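Local coordinates for SAM-dependent methyltransferase (Thiobacillus denitrificans, PDB 5EPE), which binds S-adenosyl-L-homocysteine and probably acts as an S-adenosylmethionine-dependent methyltransferase, at residues 23-28 / 48-53; 121-126 / 177-182; 168-173 / 241-246; 198-203 / 225-230; 204-207 / 212-215. All coordinates share one frame; numbering follows the deposited sequence.

Contact 1. Residues 23-28 / 48-53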
# COMPACT_ATOMS: atom_id res chain seq x y z
N GLU A 23 14.24 36.19 12.00
CA GLU A 23 12.90 36.60 11.62
C GLU A 23 11.88 35.87 12.50
O GLU A 23 10.91 36.45 12.97
CB GLU A 23 12.68 36.34 10.14
CG GLU A 23 13.62 37.12 9.16
CD GLU A 23 15.14 36.70 9.07
OE1 GLU A 23 15.62 35.66 9.56
OE2 GLU A 23 15.93 37.46 8.48
N LYS A 24 12.11 34.59 12.77
CA LYS A 24 11.24 33.86 13.70
C LYS A 24 11.26 34.37 15.12
O LYS A 24 10.22 34.48 15.78
CB LYS A 24 11.55 32.39 13.68
CG LYS A 24 10.95 31.80 12.43
CD LYS A 24 11.12 30.35 12.27
CE LYS A 24 10.64 29.89 10.88
NZ LYS A 24 9.19 29.83 10.86
N LEU A 25 12.44 34.69 15.61
CA LEU A 25 12.56 35.28 16.92
C LEU A 25 11.81 36.63 17.04
O LEU A 25 11.17 36.89 18.07
CB LEU A 25 14.04 35.46 17.23
CG LEU A 25 14.43 35.61 18.67
CD1 LEU A 25 13.96 34.48 19.62
CD2 LEU A 25 15.96 35.81 18.74
N ALA A 26 11.86 37.48 16.00
CA ALA A 26 11.14 38.73 16.02
C ALA A 26 9.62 38.47 15.91
O ALA A 26 8.83 39.15 16.51
CB ALA A 26 11.60 39.65 14.89
N THR A 27 9.22 37.50 15.10
CA THR A 27 7.81 37.15 15.00
C THR A 27 7.27 36.76 16.36
O THR A 27 6.13 37.13 16.74
CB THR A 27 7.66 36.01 13.96
OG1 THR A 27 8.03 36.59 12.71
CG2 THR A 27 6.25 35.46 13.92
N LEU A 28 8.07 35.98 17.10
CA LEU A 28 7.67 35.52 18.40
C LEU A 28 7.50 36.72 19.35
O LEU A 28 6.51 36.76 20.07
CB LEU A 28 8.66 34.51 18.98
CG LEU A 28 8.38 34.01 20.41
CD1 LEU A 28 7.06 33.27 20.55
CD2 LEU A 28 9.54 33.15 20.84
N GLY A 48 21.93 35.22 24.52
CA GLY A 48 21.08 36.33 24.92
C GLY A 48 20.35 36.97 23.79
O GLY A 48 19.86 38.08 23.94
N GLU A 49 20.23 36.28 22.65
CA GLU A 49 19.68 36.94 21.48
C GLU A 49 18.20 37.32 21.70
O GLU A 49 17.76 38.42 21.28
CB GLU A 49 19.87 36.12 20.22
CG GLU A 49 19.50 36.88 18.95
CD GLU A 49 20.50 37.98 18.53
OE1 GLU A 49 21.54 38.18 19.20
OE2 GLU A 49 20.23 38.64 17.47
N MSE A 50 17.45 36.44 22.34
CA MSE A 50 16.05 36.71 22.60
C MSE A 50 15.87 37.92 23.50
O MSE A 50 15.18 38.85 23.14
CB MSE A 50 15.40 35.46 23.25
CG MSE A 50 13.92 35.73 23.35
SE MSE A 50 13.08 34.02 24.00
CE MSE A 50 13.27 34.30 25.85
N LEU A 51 16.48 37.91 24.67
CA LEU A 51 16.43 39.10 25.53
C LEU A 51 16.95 40.39 24.89
O LEU A 51 16.29 41.41 25.00
CB LEU A 51 17.14 38.87 26.87
CG LEU A 51 16.40 37.90 27.77
CD1 LEU A 51 17.25 37.59 28.99
CD2 LEU A 51 15.05 38.44 28.23
N CYS A 52 18.10 40.35 24.20
CA CYS A 52 18.67 41.56 23.63
C CYS A 52 17.76 42.17 22.54
O CYS A 52 17.55 43.38 22.54
CB CYS A 52 20.07 41.34 23.07
SG CYS A 52 21.25 41.00 24.39
N THR A 53 17.27 41.34 21.63
CA THR A 53 16.47 41.85 20.52
C THR A 53 15.10 42.33 20.94
O THR A 53 14.62 43.34 20.43
CB THR A 53 16.34 40.84 19.38
OG1 THR A 53 15.79 39.59 19.86
CG2 THR A 53 17.69 40.58 18.71
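Glu49 O is gripped twice by Thr53, whose OG1 faces Leu25 CD2 across the contact at 3.9 Å. Thr53 OG1 donates to Glu49 O over 2.7 Å, while Thr53 N brings the ordinary helical bond to the same oxygen from the opposite face of the carbonyl plane. In this bond OG1 sits between the backbone N and the carbonyl carbon (chi1 56°), and the bond helps to hold the rotation of the threonine next to the leucine. Leu25 carries nearly all of the contact, its two methyls dividing the work: CD2 lies 3.7 Å from Glu49 CG, and CD1 rests 3.9 Å from Met50 CG, the two side chains crossing at about a right angle. In the Rossmann-like methyltransferase fold, helix 49-58 follows strand 39-43 and the glycine-rich turn, with Gly48 as its N-cap; helix 22-31 crosses it here at -60°, the short axes approaching to 10.4 Å. Met50, a selenomethionine, offers only CB and CG before its chain turns away. Glu49 likewise presents its aliphatic part, and its carboxylate forms a salt bridge with Arg78; the Glu49 side chain comes within about 6 Å of the bound S-adenosyl-L-homocysteine.

Contact 2. Residues 121-126 / 177-182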
# COMPACT_ATOMS: atom_id res chain seq x y z
N GLY A 121 8.38 19.46 34.51
CA GLY A 121 9.14 19.99 35.63
C GLY A 121 9.53 21.44 35.42
O GLY A 121 9.49 22.30 36.36
N THR A 122 9.93 21.75 34.19
CA THR A 122 10.35 23.10 33.85
C THR A 122 9.19 24.08 33.91
O THR A 122 9.35 25.19 34.41
CB THR A 122 11.04 23.12 32.49
OG1 THR A 122 12.23 22.31 32.56
CG2 THR A 122 11.49 24.53 32.13
N ILE A 123 8.03 23.70 33.38
CA ILE A 123 6.84 24.51 33.50
C ILE A 123 6.56 24.81 34.98
O ILE A 123 6.28 25.95 35.35
CB ILE A 123 5.60 23.84 32.82
CG1 ILE A 123 5.76 23.85 31.29
CG2 ILE A 123 4.32 24.55 33.23
CD1 ILE A 123 4.78 22.96 30.50
N THR A 124 6.62 23.80 35.83
CA THR A 124 6.37 23.99 37.26
C THR A 124 7.39 24.96 37.86
O THR A 124 6.99 25.81 38.67
CB THR A 124 6.40 22.66 38.01
OG1 THR A 124 5.41 21.86 37.40
CG2 THR A 124 6.11 22.81 39.47
N LEU A 125 8.66 24.85 37.46
CA LEU A 125 9.67 25.78 37.96
C LEU A 125 9.39 27.25 37.53
O LEU A 125 9.44 28.17 38.36
CB LEU A 125 11.06 25.38 37.49
CG LEU A 125 12.23 26.29 37.88
CD1 LEU A 125 12.47 26.31 39.37
CD2 LEU A 125 13.47 25.80 37.17
N LEU A 126 9.15 27.45 36.24
CA LEU A 126 8.93 28.77 35.65
C LEU A 126 7.70 29.43 36.28
O LEU A 126 7.68 30.64 36.55
CB LEU A 126 8.79 28.66 34.11
CG LEU A 126 10.06 28.26 33.35
CD1 LEU A 126 9.74 28.03 31.89
CD2 LEU A 126 11.11 29.35 33.46
N LEU A 177 -1.59 18.95 30.77
CA LEU A 177 -0.91 19.51 31.92
C LEU A 177 -1.68 20.58 32.67
O LEU A 177 -1.33 20.88 33.79
CB LEU A 177 0.48 20.07 31.58
CG LEU A 177 1.49 18.97 31.24
CD1 LEU A 177 2.78 19.62 30.74
CD2 LEU A 177 1.75 18.04 32.45
N GLY A 178 -2.71 21.16 32.09
CA GLY A 178 -3.43 22.22 32.76
C GLY A 178 -3.26 23.58 32.14
O GLY A 178 -3.68 24.54 32.76
N TYR A 179 -2.69 23.67 30.92
CA TYR A 179 -2.36 24.97 30.30
C TYR A 179 -3.10 25.16 29.01
O TYR A 179 -3.25 24.21 28.24
CB TYR A 179 -0.84 25.05 30.02
CG TYR A 179 -0.12 25.11 31.32
CD1 TYR A 179 0.11 23.95 32.07
CD2 TYR A 179 0.21 26.33 31.87
CE1 TYR A 179 0.70 24.01 33.32
CE2 TYR A 179 0.83 26.39 33.10
CZ TYR A 179 1.05 25.25 33.82
OH TYR A 179 1.67 25.39 35.05
N ASP A 180 -3.53 26.39 28.75
CA ASP A 180 -3.94 26.76 27.41
C ASP A 180 -2.67 27.11 26.61
O ASP A 180 -1.82 27.87 27.12
CB ASP A 180 -4.83 28.00 27.42
CG ASP A 180 -6.23 27.74 28.02
OD1 ASP A 180 -6.82 26.63 27.82
OD2 ASP A 180 -6.78 28.70 28.59
N VAL A 181 -2.59 26.62 25.38
CA VAL A 181 -1.64 27.11 24.43
C VAL A 181 -2.22 28.36 23.83
O VAL A 181 -3.26 28.31 23.12
CB VAL A 181 -1.29 26.08 23.32
CG1 VAL A 181 -0.36 26.68 22.27
CG2 VAL A 181 -0.70 24.80 23.94
N VAL A 182 -1.57 29.49 24.07
CA VAL A 182 -2.10 30.77 23.60
C VAL A 182 -1.40 31.38 22.40
O VAL A 182 -1.86 32.39 21.89
CB VAL A 182 -2.17 31.81 24.74
CG1 VAL A 182 -3.14 31.31 25.80
CG2 VAL A 182 -0.80 32.10 25.32
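Ile123 meets both partners, one with each of its branches. Its CG2 methyl comes up obliquely to the phenol end of Tyr179, 3.3 Å from OH and 3.4 Å from CZ, so the fit there is tight. On the other branch, Ile123 CD1 touches Leu177 CD1 at 3.9 Å, methyl against methyl. The split follows from the isoleucine's torsions: with CG1 beside the backbone N (chi1 -70°), CG2 stands anti to that nitrogen and takes the tyrosine, while the extended CG1 arm carries CD1 to the leucine. Replacing Tyr179 with an alanine would probably leave CG2 of Ile123 without its aromatic neighbour and open a gap between helix and strand. What brings Leu177 and Tyr179 to the same isoleucine is the turn between them, where Gly178, at positive phi, closes helix 167-177 with a Schellman motif and lets the chain enter strand 179-186. Asp180, just beyond, forms salt bridges with Arg204 and Arg220 of a neighbouring subunit. Strand 179-186 lies at one edge of the chain's sheet, pairing with strand 238-247, and helix 119-127 packs on this part of the sheet, Ile123 also touching Leu245 of strand 238-247 and Met138 of strand 134-143.

Contact 3. Residues 168-173 / 241-246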
# COMPACT_ATOMS: atom_id res chain seq x y z
N PRO A 168 -0.21 17.60 16.91
CA PRO A 168 -1.49 17.61 17.62
C PRO A 168 -1.38 17.00 19.04
O PRO A 168 -1.90 17.55 19.99
CB PRO A 168 -2.41 16.78 16.71
CG PRO A 168 -1.79 16.81 15.37
CD PRO A 168 -0.29 16.89 15.62
N GLU A 169 -0.69 15.86 19.16
CA GLU A 169 -0.55 15.18 20.45
C GLU A 169 0.35 15.99 21.38
O GLU A 169 0.13 16.02 22.61
CB GLU A 169 0.04 13.78 20.25
CG GLU A 169 -0.93 12.67 19.75
CD GLU A 169 -1.39 12.82 18.25
OE1 GLU A 169 -0.72 13.48 17.38
OE2 GLU A 169 -2.42 12.16 17.91
N PHE A 170 1.33 16.67 20.82
CA PHE A 170 2.21 17.53 21.62
C PHE A 170 1.43 18.72 22.19
O PHE A 170 1.50 19.01 23.39
CB PHE A 170 3.44 18.00 20.82
CG PHE A 170 4.51 18.61 21.70
CD1 PHE A 170 4.95 17.95 22.84
CD2 PHE A 170 5.07 19.85 21.40
CE1 PHE A 170 5.91 18.47 23.67
CE2 PHE A 170 6.06 20.36 22.22
CZ PHE A 170 6.46 19.70 23.36
N LEU A 171 0.67 19.39 21.34
CA LEU A 171 -0.25 20.43 21.82
C LEU A 171 -1.22 19.92 22.87
O LEU A 171 -1.43 20.58 23.90
CB LEU A 171 -0.99 21.08 20.66
CG LEU A 171 -0.11 21.91 19.71
CD1 LEU A 171 -0.89 22.18 18.44
CD2 LEU A 171 0.29 23.18 20.43
N ALA A 172 -1.80 18.74 22.62
CA ALA A 172 -2.64 18.07 23.62
C ALA A 172 -1.91 17.86 24.93
O ALA A 172 -2.54 17.96 25.99
CB ALA A 172 -3.19 16.76 23.11
N SER A 173 -0.61 17.53 24.89
CA SER A 173 0.09 17.29 26.14
C SER A 173 0.14 18.54 27.04
O SER A 173 0.02 18.41 28.29
CB SER A 173 1.52 16.76 25.91
OG SER A 173 2.40 17.71 25.35
N GLY A 241 9.52 24.12 18.04
CA GLY A 241 8.87 25.42 18.19
C GLY A 241 8.86 25.96 19.55
O GLY A 241 9.27 25.29 20.52
N VAL A 242 8.43 27.22 19.62
CA VAL A 242 8.16 27.87 20.91
C VAL A 242 6.66 28.02 21.12
O VAL A 242 5.95 28.57 20.29
CB VAL A 242 8.88 29.21 21.06
CG1 VAL A 242 8.66 29.77 22.44
CG2 VAL A 242 10.36 29.07 20.80
N PHE A 243 6.22 27.49 22.26
CA PHE A 243 4.84 27.41 22.67
C PHE A 243 4.63 28.31 23.88
O PHE A 243 5.36 28.24 24.87
CB PHE A 243 4.51 25.97 22.99
CG PHE A 243 4.76 25.04 21.84
CD1 PHE A 243 6.00 24.48 21.65
CD2 PHE A 243 3.74 24.74 20.93
CE1 PHE A 243 6.23 23.63 20.56
CE2 PHE A 243 3.94 23.84 19.90
CZ PHE A 243 5.21 23.33 19.69
N ALA A 244 3.61 29.17 23.78
CA ALA A 244 3.24 30.09 24.83
C ALA A 244 2.06 29.54 25.59
O ALA A 244 1.06 29.16 24.99
CB ALA A 244 2.89 31.47 24.22
N LEU A 245 2.20 29.49 26.91
CA LEU A 245 1.28 28.78 27.81
C LEU A 245 0.73 29.73 28.88
O LEU A 245 1.48 30.56 29.43
CB LEU A 245 1.98 27.63 28.52
CG LEU A 245 2.80 26.69 27.61
CD1 LEU A 245 3.44 25.63 28.48
CD2 LEU A 245 1.90 26.02 26.59
N MSE A 246 -0.56 29.58 29.18
CA MSE A 246 -1.15 30.19 30.37
C MSE A 246 -1.98 29.18 31.12
O MSE A 246 -2.86 28.53 30.53
CB MSE A 246 -2.02 31.38 29.99
CG MSE A 246 -1.27 32.48 29.29
SE MSE A 246 -2.42 34.00 28.70
CE MSE A 246 -3.09 34.39 30.49
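Phe170 turns the edge of its ring toward the face of Phe243, a T-shaped pair with planes at 82° and centroids 5.3 Å apart. The leading edge is the CD2-CE2 side of Phe170: CE2 lies 3.7 Å from Phe243 CE1, which is in the plane of the Phe170 ring, at its edge, and CD2 of Phe170 sits 3.9 Å from Phe243 CZ. Leu171, next in the helix, reaches the CD2-CE2 flank of the same Phe243 ring obliquely, its CD2 methyl 3.7 Å from Phe243 CE2 and the two side chains crossing at about a right angle. The differing first torsions help two consecutive helix residues meet one ring: Phe170 CG stands opposite the backbone N (chi1 -167°), whereas Leu171 CG lies beside it (chi1 -67°) and swings its branches toward the strand. Phe174, one turn along, meets both phenylalanine rings, extending the aromatic group. Leu171 also packs on Ala231 of a neighbouring subunit. Helix 167-177 lies here against strand 238-247, which runs antiparallel between strands 134-143 and 179-186; this sheet order, 3-2-1-4-5-7-6, with its reversed strand next to the edge, is the hallmark of the class I, Rossmann-like methyltransferase fold.

Contact 4. Residues 198-203 / 225-230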
# COMPACT_ATOMS: atom_id res chain seq x y z
N ALA A 198 25.16 26.16 9.86
CA ALA A 198 26.14 27.10 10.39
C ALA A 198 27.19 26.40 11.20
O ALA A 198 28.31 26.90 11.31
CB ALA A 198 25.46 28.19 11.24
N LYS A 199 26.84 25.27 11.83
CA LYS A 199 27.83 24.51 12.59
C LYS A 199 28.93 23.98 11.70
O LYS A 199 30.07 23.87 12.12
CB LYS A 199 27.19 23.33 13.30
CG LYS A 199 26.11 23.68 14.31
CD LYS A 199 25.49 22.40 14.85
CE LYS A 199 24.33 22.69 15.78
NZ LYS A 199 23.80 21.36 16.21
N TRP A 200 28.61 23.67 10.43
CA TRP A 200 29.58 23.05 9.57
C TRP A 200 30.71 24.03 9.22
O TRP A 200 31.88 23.65 9.26
CB TRP A 200 28.93 22.47 8.29
CG TRP A 200 27.69 21.68 8.56
CD1 TRP A 200 27.38 20.96 9.67
CD2 TRP A 200 26.61 21.52 7.66
NE1 TRP A 200 26.13 20.40 9.55
CE2 TRP A 200 25.63 20.74 8.32
CE3 TRP A 200 26.37 21.97 6.36
CZ2 TRP A 200 24.44 20.41 7.73
CZ3 TRP A 200 25.18 21.62 5.75
CH2 TRP A 200 24.23 20.84 6.45
N LEU A 201 30.37 25.27 8.91
CA LEU A 201 31.39 26.27 8.59
C LEU A 201 32.26 26.54 9.82
O LEU A 201 33.48 26.62 9.73
CB LEU A 201 30.72 27.55 8.07
CG LEU A 201 31.68 28.68 7.67
CD1 LEU A 201 32.64 28.19 6.61
CD2 LEU A 201 30.95 29.94 7.22
N THR A 202 31.61 26.69 10.97
CA THR A 202 32.31 26.89 12.21
C THR A 202 33.33 25.75 12.48
O THR A 202 34.48 26.00 12.82
CB THR A 202 31.34 27.06 13.39
OG1 THR A 202 30.50 28.19 13.12
CG2 THR A 202 32.14 27.32 14.75
N MSE A 203 32.87 24.52 12.37
CA MSE A 203 33.70 23.36 12.57
C MSE A 203 34.86 23.28 11.63
O MSE A 203 35.97 22.95 12.04
CB MSE A 203 32.91 22.07 12.49
CG MSE A 203 32.10 21.79 13.74
SE MSE A 203 31.15 20.02 13.46
CE MSE A 203 29.79 20.76 12.44
N SER A 225 30.12 13.59 8.36
CA SER A 225 28.85 12.85 8.40
C SER A 225 27.60 13.73 8.56
O SER A 225 26.49 13.32 8.15
CB SER A 225 28.90 11.81 9.53
OG SER A 225 29.02 12.44 10.77
N GLU A 226 27.75 14.93 9.09
CA GLU A 226 26.59 15.68 9.49
C GLU A 226 25.59 16.09 8.39
O GLU A 226 24.42 16.04 8.67
CB GLU A 226 26.95 16.89 10.37
CG GLU A 226 27.05 16.51 11.84
CD GLU A 226 25.69 16.11 12.41
OE1 GLU A 226 24.67 16.87 12.26
OE2 GLU A 226 25.62 15.01 13.00
N PRO A 227 26.06 16.63 7.23
CA PRO A 227 25.09 17.15 6.28
C PRO A 227 24.11 16.04 5.87
O PRO A 227 22.93 16.26 5.84
CB PRO A 227 25.95 17.65 5.12
CG PRO A 227 27.23 18.10 5.81
CD PRO A 227 27.43 17.07 6.88
N GLU A 228 24.65 14.85 5.58
CA GLU A 228 23.78 13.73 5.14
C GLU A 228 22.92 13.22 6.22
O GLU A 228 21.75 12.95 5.93
CB GLU A 228 24.59 12.55 4.58
CG GLU A 228 25.14 12.85 3.25
CD GLU A 228 26.36 11.99 2.97
OE1 GLU A 228 27.43 12.58 2.89
OE2 GLU A 228 26.25 10.73 2.78
N ARG A 229 23.46 13.11 7.43
CA ARG A 229 22.67 12.70 8.58
C ARG A 229 21.50 13.67 8.80
O ARG A 229 20.35 13.25 9.01
CB ARG A 229 23.50 12.68 9.90
CG ARG A 229 22.72 12.12 11.12
CD ARG A 229 22.95 12.69 12.56
NE ARG A 229 22.90 14.15 12.63
CZ ARG A 229 21.79 14.91 12.64
NH1 ARG A 229 21.91 16.26 12.65
NH2 ARG A 229 20.56 14.36 12.65
N TYR A 230 21.82 14.97 8.85
CA TYR A 230 20.83 16.03 9.03
C TYR A 230 19.73 15.95 7.94
O TYR A 230 18.55 15.97 8.24
CB TYR A 230 21.53 17.42 9.04
CG TYR A 230 20.57 18.52 8.85
CD1 TYR A 230 19.67 18.84 9.86
CD2 TYR A 230 20.51 19.23 7.65
CE1 TYR A 230 18.72 19.81 9.67
CE2 TYR A 230 19.59 20.23 7.46
CZ TYR A 230 18.70 20.55 8.49
OH TYR A 230 17.73 21.52 8.34
O HOH W 1 24.83 19.68 11.94
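Helices 189-209 and 216-237 run antiparallel here, their short axes at 174° and 10.7 Å apart at closest approach, with Trp200 opposite Glu226. They form a helical hairpin, which in sequence links strands 179-186 and 238-247 of the Rossmann-like sheet. Trp200 fills the gap between them, lying flat against Pro227. The proline CG sits 3.8 Å from the centroid of the six-membered ring and almost on its normal, only 4° off, a CH-pi contact made over the face, and Pro227 CA adds to it at 3.6 Å from Trp200 CZ2. Pro227 N has no hydrogen to give to the turn before, and the helix is kinked there. Tyr230, one turn on, comes to the edge of the indole, and its hydroxyl is held by Asp193. Beside the pyrrole nitrogen, obliquely, Glu226 CB lies 3.7 Å from Trp200 NE1, and its chain bends at chi2 (-67°) to bring the carboxylate back over its own helix. There Arg229 grips it side-on, NE to OE2 and NH1 to OE1, both oxygens lying near the guanidinium plane. This fixes the carboxylate, which in turn holds a water serving the indole N-H: the water accepts from Trp200 NE1 at 2.8 Å and donates to Glu226 OE1, also at 2.8 Å.

Contact 5. Residues 204-207 / 212-215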
# COMPACT_ATOMS: atom_id res chain seq x y z
N ARG A 204 34.63 23.57 10.36
CA ARG A 204 35.71 23.49 9.39
C ARG A 204 36.80 24.53 9.64
O ARG A 204 38.01 24.19 9.58
CB ARG A 204 35.21 23.67 7.94
CG ARG A 204 36.30 23.64 6.86
CD ARG A 204 37.12 22.33 6.91
NE ARG A 204 38.29 22.46 6.08
CZ ARG A 204 38.39 22.13 4.80
NH1 ARG A 204 37.43 21.51 4.12
NH2 ARG A 204 39.52 22.37 4.20
N ARG A 205 36.38 25.77 9.89
CA ARG A 205 37.33 26.82 10.23
C ARG A 205 38.08 26.52 11.53
O ARG A 205 39.26 26.80 11.65
CB ARG A 205 36.61 28.16 10.34
CG ARG A 205 36.24 28.69 8.96
CD ARG A 205 35.43 29.96 9.03
NE ARG A 205 35.26 30.46 7.68
CZ ARG A 205 34.67 31.60 7.37
NH1 ARG A 205 34.20 32.36 8.33
NH2 ARG A 205 34.55 31.97 6.09
N TRP A 206 37.40 25.94 12.50
CA TRP A 206 38.09 25.49 13.73
C TRP A 206 39.14 24.41 13.44
O TRP A 206 40.29 24.47 13.91
CB TRP A 206 37.08 24.99 14.77
CG TRP A 206 37.71 24.63 16.05
CD1 TRP A 206 37.98 25.45 17.10
CD2 TRP A 206 38.20 23.33 16.40
NE1 TRP A 206 38.58 24.73 18.12
CE2 TRP A 206 38.74 23.42 17.69
CE3 TRP A 206 38.22 22.10 15.74
CZ2 TRP A 206 39.27 22.31 18.35
CZ3 TRP A 206 38.77 20.97 16.41
CH2 TRP A 206 39.28 21.10 17.69
N LEU A 207 38.76 23.45 12.64
CA LEU A 207 39.62 22.32 12.27
C LEU A 207 40.88 22.74 11.52
O LEU A 207 42.01 22.30 11.86
CB LEU A 207 38.78 21.39 11.44
CG LEU A 207 39.09 19.93 11.38
CD1 LEU A 207 39.30 19.25 12.74
CD2 LEU A 207 37.88 19.31 10.69
N GLU A 212 46.05 19.75 15.45
CA GLU A 212 46.56 18.83 16.47
C GLU A 212 45.83 18.84 17.80
O GLU A 212 46.31 18.27 18.76
CB GLU A 212 48.07 19.05 16.63
CG GLU A 212 48.81 18.49 15.41
CD GLU A 212 50.03 19.29 15.05
OE1 GLU A 212 51.07 19.11 15.73
OE2 GLU A 212 49.92 20.10 14.09
N ASP A 213 44.63 19.42 17.83
CA ASP A 213 43.81 19.40 19.04
C ASP A 213 43.31 17.99 19.30
O ASP A 213 43.06 17.21 18.37
CB ASP A 213 42.64 20.35 18.89
CG ASP A 213 41.89 20.60 20.19
OD1 ASP A 213 41.00 19.81 20.58
OD2 ASP A 213 42.16 21.64 20.83
N GLU A 214 43.16 17.67 20.57
CA GLU A 214 42.65 16.37 21.01
C GLU A 214 41.26 16.08 20.43
O GLU A 214 40.97 14.93 20.18
CB GLU A 214 42.63 16.24 22.56
CG GLU A 214 41.62 17.13 23.30
CD GLU A 214 41.74 17.03 24.84
OE1 GLU A 214 42.86 17.19 25.36
OE2 GLU A 214 40.73 16.79 25.55
N LEU A 215 40.44 17.10 20.21
CA LEU A 215 39.14 16.95 19.55
C LEU A 215 39.10 16.98 17.98
O LEU A 215 38.02 16.78 17.40
CB LEU A 215 38.17 18.03 20.08
CG LEU A 215 37.71 17.86 21.52
CD1 LEU A 215 36.94 19.08 21.99
CD2 LEU A 215 36.83 16.62 21.66
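Asp213 and Leu215 meet the benzene-end corner of the Trp206 indole at the tip of the helical hairpin formed by helices 189-209 and 216-237. Asp213 comes first: with CG opposite the backbone N (chi1 -169°), its carboxylate reaches the benzene end of the indole, where OD1 lies at the ring edge and in its plane, 3.6 Å from Trp206 CH2. CB and CG of Asp213 are equally near that corner, and the carboxylate plane is turned 72° from the ring, so the edge hydrogens of the indole face a carboxylate that probably attracts them. The same OD1 accepts from Leu215 N over 2.8 Å, at an N-H...O angle of 162°, a capping bond across the turn that leads into helix 216-237. OD2 forms a salt bridge with Arg5, tying the hairpin tip to helix 5-11, which also packs on Trp206 through Ile9. Replacing Asp213 with an alanine would probably leave Leu215 N without its capping acceptor and Arg5 without its mate, and take the carboxylate from the indole edge. Leu215 completes the set from a different direction, approaching the ring obliquely, with its CB 4.0 Å from Trp206 CH2.

How the contacts relate
Contacts 2 and 3 are the most intimate pair, their centres 9 Å apart: strands 179-186 and 238-247 adjoin in the sheet, with probable hydrogen bonds from Val182 N to Ala244 O and Asp180 N to Met246 O. Contact 1 touches contact 3 through Leu28 and Val242, and lies nearest the ligand, the side chain of Glu49 being about 6 Å from S-adenosyl-L-homocysteine against about 13 Å for that of Phe243. Contacts 4 and 5, centres 14 Å apart, share helix 189-209 and lie nested in the chain between the segments of contact 3. Their hairpin sits on the opposite side of the chain's centre from contact 2.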